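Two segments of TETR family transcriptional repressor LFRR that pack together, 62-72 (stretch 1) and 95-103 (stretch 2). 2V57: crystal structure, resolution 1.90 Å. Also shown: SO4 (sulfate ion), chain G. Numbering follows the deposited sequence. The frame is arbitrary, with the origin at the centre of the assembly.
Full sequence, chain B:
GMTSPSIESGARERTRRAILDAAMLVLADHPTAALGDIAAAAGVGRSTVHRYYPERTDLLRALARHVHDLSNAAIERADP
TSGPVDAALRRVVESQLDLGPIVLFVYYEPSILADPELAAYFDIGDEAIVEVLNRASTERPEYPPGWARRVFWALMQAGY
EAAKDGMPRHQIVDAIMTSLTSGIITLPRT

Stretch 1, residues 62-72: ALARHVHDLSN
Stretch 2 (95-103) SQLDLGPIV

Stretch 1 is helical throughout, with phi/psi near -60/-45 and unbroken i to i-4 hydrogen bonds from His66 N to Ala62 O through Asn72 N to His68 O. Stretch 2 carries the bend between two helical segments and runs the opposite way along it: the Ser71 and Gln96 CA atoms lie 6.3 Å apart, those of Val67 and Val103 7.3 Å. A type I turn spans Leu97 to Gly100, closed by Gly100 N to Leu97 O at 3.1 Å; Gly100 is the first residue to leave helical phi/psi. Gly100, at phi/psi 88/176, then redirects the chain; a CB there would jam against the preceding carbonyl and Pro101 CD.

One side of stretch 1 meets this bend with Leu63, Val67, Leu70 and Ser71. Leu99 (chi1 m, chi2 t) is a forked bump whose CD2 packs 3.8 Å from Leu70 CB and whose CD1 packs 3.8 Å from Ser71 CB. Val67 (chi1 t) meets both Ile102 and Val103: its CG2 lies 3.8 Å from Ile102 CG2 and its CG1 4.0 Å from Val103 CG2 (chi1 t). Ile102 (chi1 t, chi2 p) extends its CD1 to Leu63 CD2 (chi1 t, chi2 p) at 4.0 Å. These apolar contacts bury branched side chains against one another, and the two stretches together cover 326 Å².

Polar bonding closes the other end. Gln96 starts sideways but folds through chi1 m, chi2 m and chi3 -60°, bringing its amide to Ser71. Ser71 OG (chi1 t) donates to Gln96 OE1 at 2.6 Å, while Gln96 NE2 donates to Ser71 O at 3.1 Å, so one amide grips both hydroxyl and carbonyl. Gln96 NE2 also donates to Ser95 OG (chi1 p) at 3.2 Å, which helps fix the amide's orientation.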

# COMPACT_ATOMS: atom_id res chain seq x y z
N ALA B 62 18.24 3.62 -0.79
CA ALA B 62 18.96 2.71 -1.69
C ALA B 62 18.20 1.41 -2.03
O ALA B 62 18.20 0.96 -3.18
CB ALA B 62 20.34 2.37 -1.12
N LEU B 63 17.56 0.81 -1.03
CA LEU B 63 16.83 -0.44 -1.24
C LEU B 63 15.66 -0.16 -2.19
O LEU B 63 15.40 -0.93 -3.12
CB LEU B 63 16.29 -0.97 0.09
CG LEU B 63 15.36 -2.20 0.09
CD1 LEU B 63 16.12 -3.42 -0.34
CD2 LEU B 63 14.74 -2.43 1.47
N ALA B 64 14.97 0.95 -1.95
CA ALA B 64 13.82 1.33 -2.77
C ALA B 64 14.25 1.58 -4.22
O ALA B 64 13.61 1.08 -5.16
CB ALA B 64 13.10 2.56 -2.16
N ARG B 65 15.32 2.34 -4.43
CA ARG B 65 15.92 2.42 -5.76
C ARG B 65 16.18 1.01 -6.36
O ARG B 65 15.77 0.71 -7.49
CB ARG B 65 17.20 3.27 -5.74
CG ARG B 65 16.98 4.79 -5.56
CD ARG B 65 18.27 5.56 -5.88
NE ARG B 65 19.37 5.30 -4.94
CZ ARG B 65 19.49 5.89 -3.75
NH1 ARG B 65 20.54 5.63 -2.97
NH2 ARG B 65 18.58 6.75 -3.33
N HIS B 66 16.85 0.14 -5.61
CA HIS B 66 17.21 -1.18 -6.10
C HIS B 66 15.98 -2.00 -6.51
O HIS B 66 15.97 -2.59 -7.60
CB HIS B 66 18.05 -1.94 -5.06
CG HIS B 66 18.47 -3.32 -5.50
ND1 HIS B 66 19.30 -3.54 -6.58
CD2 HIS B 66 18.19 -4.54 -4.99
CE1 HIS B 66 19.50 -4.84 -6.72
NE2 HIS B 66 18.83 -5.47 -5.77
N VAL B 67 14.94 -2.02 -5.67
CA VAL B 67 13.70 -2.70 -5.99
C VAL B 67 13.00 -2.13 -7.22
O VAL B 67 12.51 -2.90 -8.05
CB VAL B 67 12.72 -2.77 -4.79
CG1 VAL B 67 11.41 -3.42 -5.21
CG2 VAL B 67 13.37 -3.56 -3.64
N HIS B 68 12.92 -0.80 -7.34
CA HIS B 68 12.38 -0.20 -8.56
C HIS B 68 13.19 -0.64 -9.79
O HIS B 68 12.61 -0.93 -10.85
CB HIS B 68 12.36 1.33 -8.46
CG HIS B 68 11.81 2.00 -9.68
ND1 HIS B 68 10.49 1.91 -10.05
CD2 HIS B 68 12.42 2.76 -10.63
CE1 HIS B 68 10.30 2.59 -11.16
NE2 HIS B 68 11.45 3.12 -11.53
N ASP B 69 14.52 -0.70 -9.65
CA ASP B 69 15.39 -1.22 -10.72
C ASP B 69 15.02 -2.67 -11.10
O ASP B 69 14.95 -3.02 -12.29
CB ASP B 69 16.86 -1.25 -10.28
CG ASP B 69 17.49 0.12 -10.18
OD1 ASP B 69 16.97 1.11 -10.77
OD2 ASP B 69 18.54 0.19 -9.51
N LEU B 70 14.83 -3.51 -10.09
CA LEU B 70 14.47 -4.91 -10.33
C LEU B 70 13.14 -5.02 -11.03
O LEU B 70 12.95 -5.87 -11.90
CB LEU B 70 14.41 -5.67 -9.02
CG LEU B 70 15.74 -5.83 -8.29
CD1 LEU B 70 15.50 -6.37 -6.88
CD2 LEU B 70 16.63 -6.74 -9.09
N SER B 71 12.22 -4.14 -10.65
CA SER B 71 10.88 -4.12 -11.23
C SER B 71 10.94 -3.82 -12.73
O SER B 71 10.29 -4.49 -13.55
CB SER B 71 10.02 -3.08 -10.51
OG SER B 71 8.79 -2.92 -11.17
N ASN B 72 11.74 -2.81 -13.08
CA ASN B 72 11.97 -2.45 -14.48
C ASN B 72 12.64 -3.56 -15.28
O ASN B 72 12.26 -3.83 -16.42
CB ASN B 72 12.81 -1.17 -14.58
CG ASN B 72 12.00 0.07 -14.28
OD1 ASN B 72 10.79 0.11 -14.55
ND2 ASN B 72 12.65 1.09 -13.73
N SER B 95 6.22 -11.67 -13.23
CA SER B 95 7.50 -10.99 -13.10
C SER B 95 7.51 -10.06 -11.89
O SER B 95 8.50 -10.03 -11.15
CB SER B 95 7.85 -10.22 -14.39
OG SER B 95 7.20 -8.94 -14.47
N GLN B 96 6.42 -9.34 -11.67
CA GLN B 96 6.31 -8.45 -10.50
C GLN B 96 5.99 -9.19 -9.20
O GLN B 96 6.49 -8.81 -8.13
CB GLN B 96 5.27 -7.34 -10.75
CG GLN B 96 5.55 -6.56 -12.02
CD GLN B 96 6.89 -5.83 -11.99
OE1 GLN B 96 7.13 -4.98 -11.14
NE2 GLN B 96 7.77 -6.16 -12.94
N LEU B 97 5.16 -10.23 -9.26
CA LEU B 97 4.88 -11.00 -8.06
C LEU B 97 6.18 -11.58 -7.50
O LEU B 97 6.38 -11.65 -6.28
CB LEU B 97 3.86 -12.12 -8.33
CG LEU B 97 3.25 -12.80 -7.11
CD1 LEU B 97 2.42 -11.84 -6.24
CD2 LEU B 97 2.40 -14.03 -7.53
N ASP B 98 7.08 -11.97 -8.39
CA ASP B 98 8.31 -12.65 -7.99
C ASP B 98 9.31 -11.71 -7.30
O ASP B 98 10.33 -12.15 -6.78
CB ASP B 98 8.95 -13.36 -9.19
CG ASP B 98 8.15 -14.59 -9.65
OD1 ASP B 98 7.28 -15.07 -8.89
OD2 ASP B 98 8.39 -15.06 -10.77
N LEU B 99 9.02 -10.41 -7.29
CA LEU B 99 9.86 -9.47 -6.56
C LEU B 99 9.73 -9.72 -5.05
O LEU B 99 10.63 -9.41 -4.29
CB LEU B 99 9.48 -8.01 -6.87
CG LEU B 99 9.61 -7.50 -8.32
CD1 LEU B 99 8.92 -6.14 -8.51
CD2 LEU B 99 11.08 -7.41 -8.72
N GLY B 100 8.58 -10.26 -4.63
CA GLY B 100 8.38 -10.60 -3.24
C GLY B 100 7.81 -9.46 -2.40
O GLY B 100 7.62 -8.35 -2.88
N PRO B 101 7.54 -9.75 -1.12
CA PRO B 101 6.86 -8.81 -0.23
C PRO B 101 7.68 -7.57 0.14
O PRO B 101 7.12 -6.70 0.80
CB PRO B 101 6.59 -9.66 1.02
CG PRO B 101 7.62 -10.75 0.96
CD PRO B 101 7.70 -11.07 -0.50
N ILE B 102 8.95 -7.46 -0.26
CA ILE B 102 9.68 -6.21 0.03
C ILE B 102 9.01 -5.03 -0.69
O ILE B 102 9.12 -3.87 -0.28
CB ILE B 102 11.19 -6.30 -0.33
CG1 ILE B 102 11.96 -5.15 0.34
CG2 ILE B 102 11.40 -6.32 -1.85
CD1 ILE B 102 11.99 -5.26 1.87
N VAL B 103 8.29 -5.33 -1.76
CA VAL B 103 7.55 -4.28 -2.47
C VAL B 103 6.54 -3.56 -1.57
O VAL B 103 6.30 -2.37 -1.74
CB VAL B 103 6.89 -4.82 -3.77
CG1 VAL B 103 6.09 -3.71 -4.47
CG2 VAL B 103 7.96 -5.41 -4.70
S SO4 G . 23.26 2.96 -3.57
O1 SO4 G . 21.98 3.38 -4.11
O2 SO4 G . 23.25 1.56 -3.21
O3 SO4 G . 24.34 3.18 -4.54
O4 SO4 G . 23.49 3.77 -2.37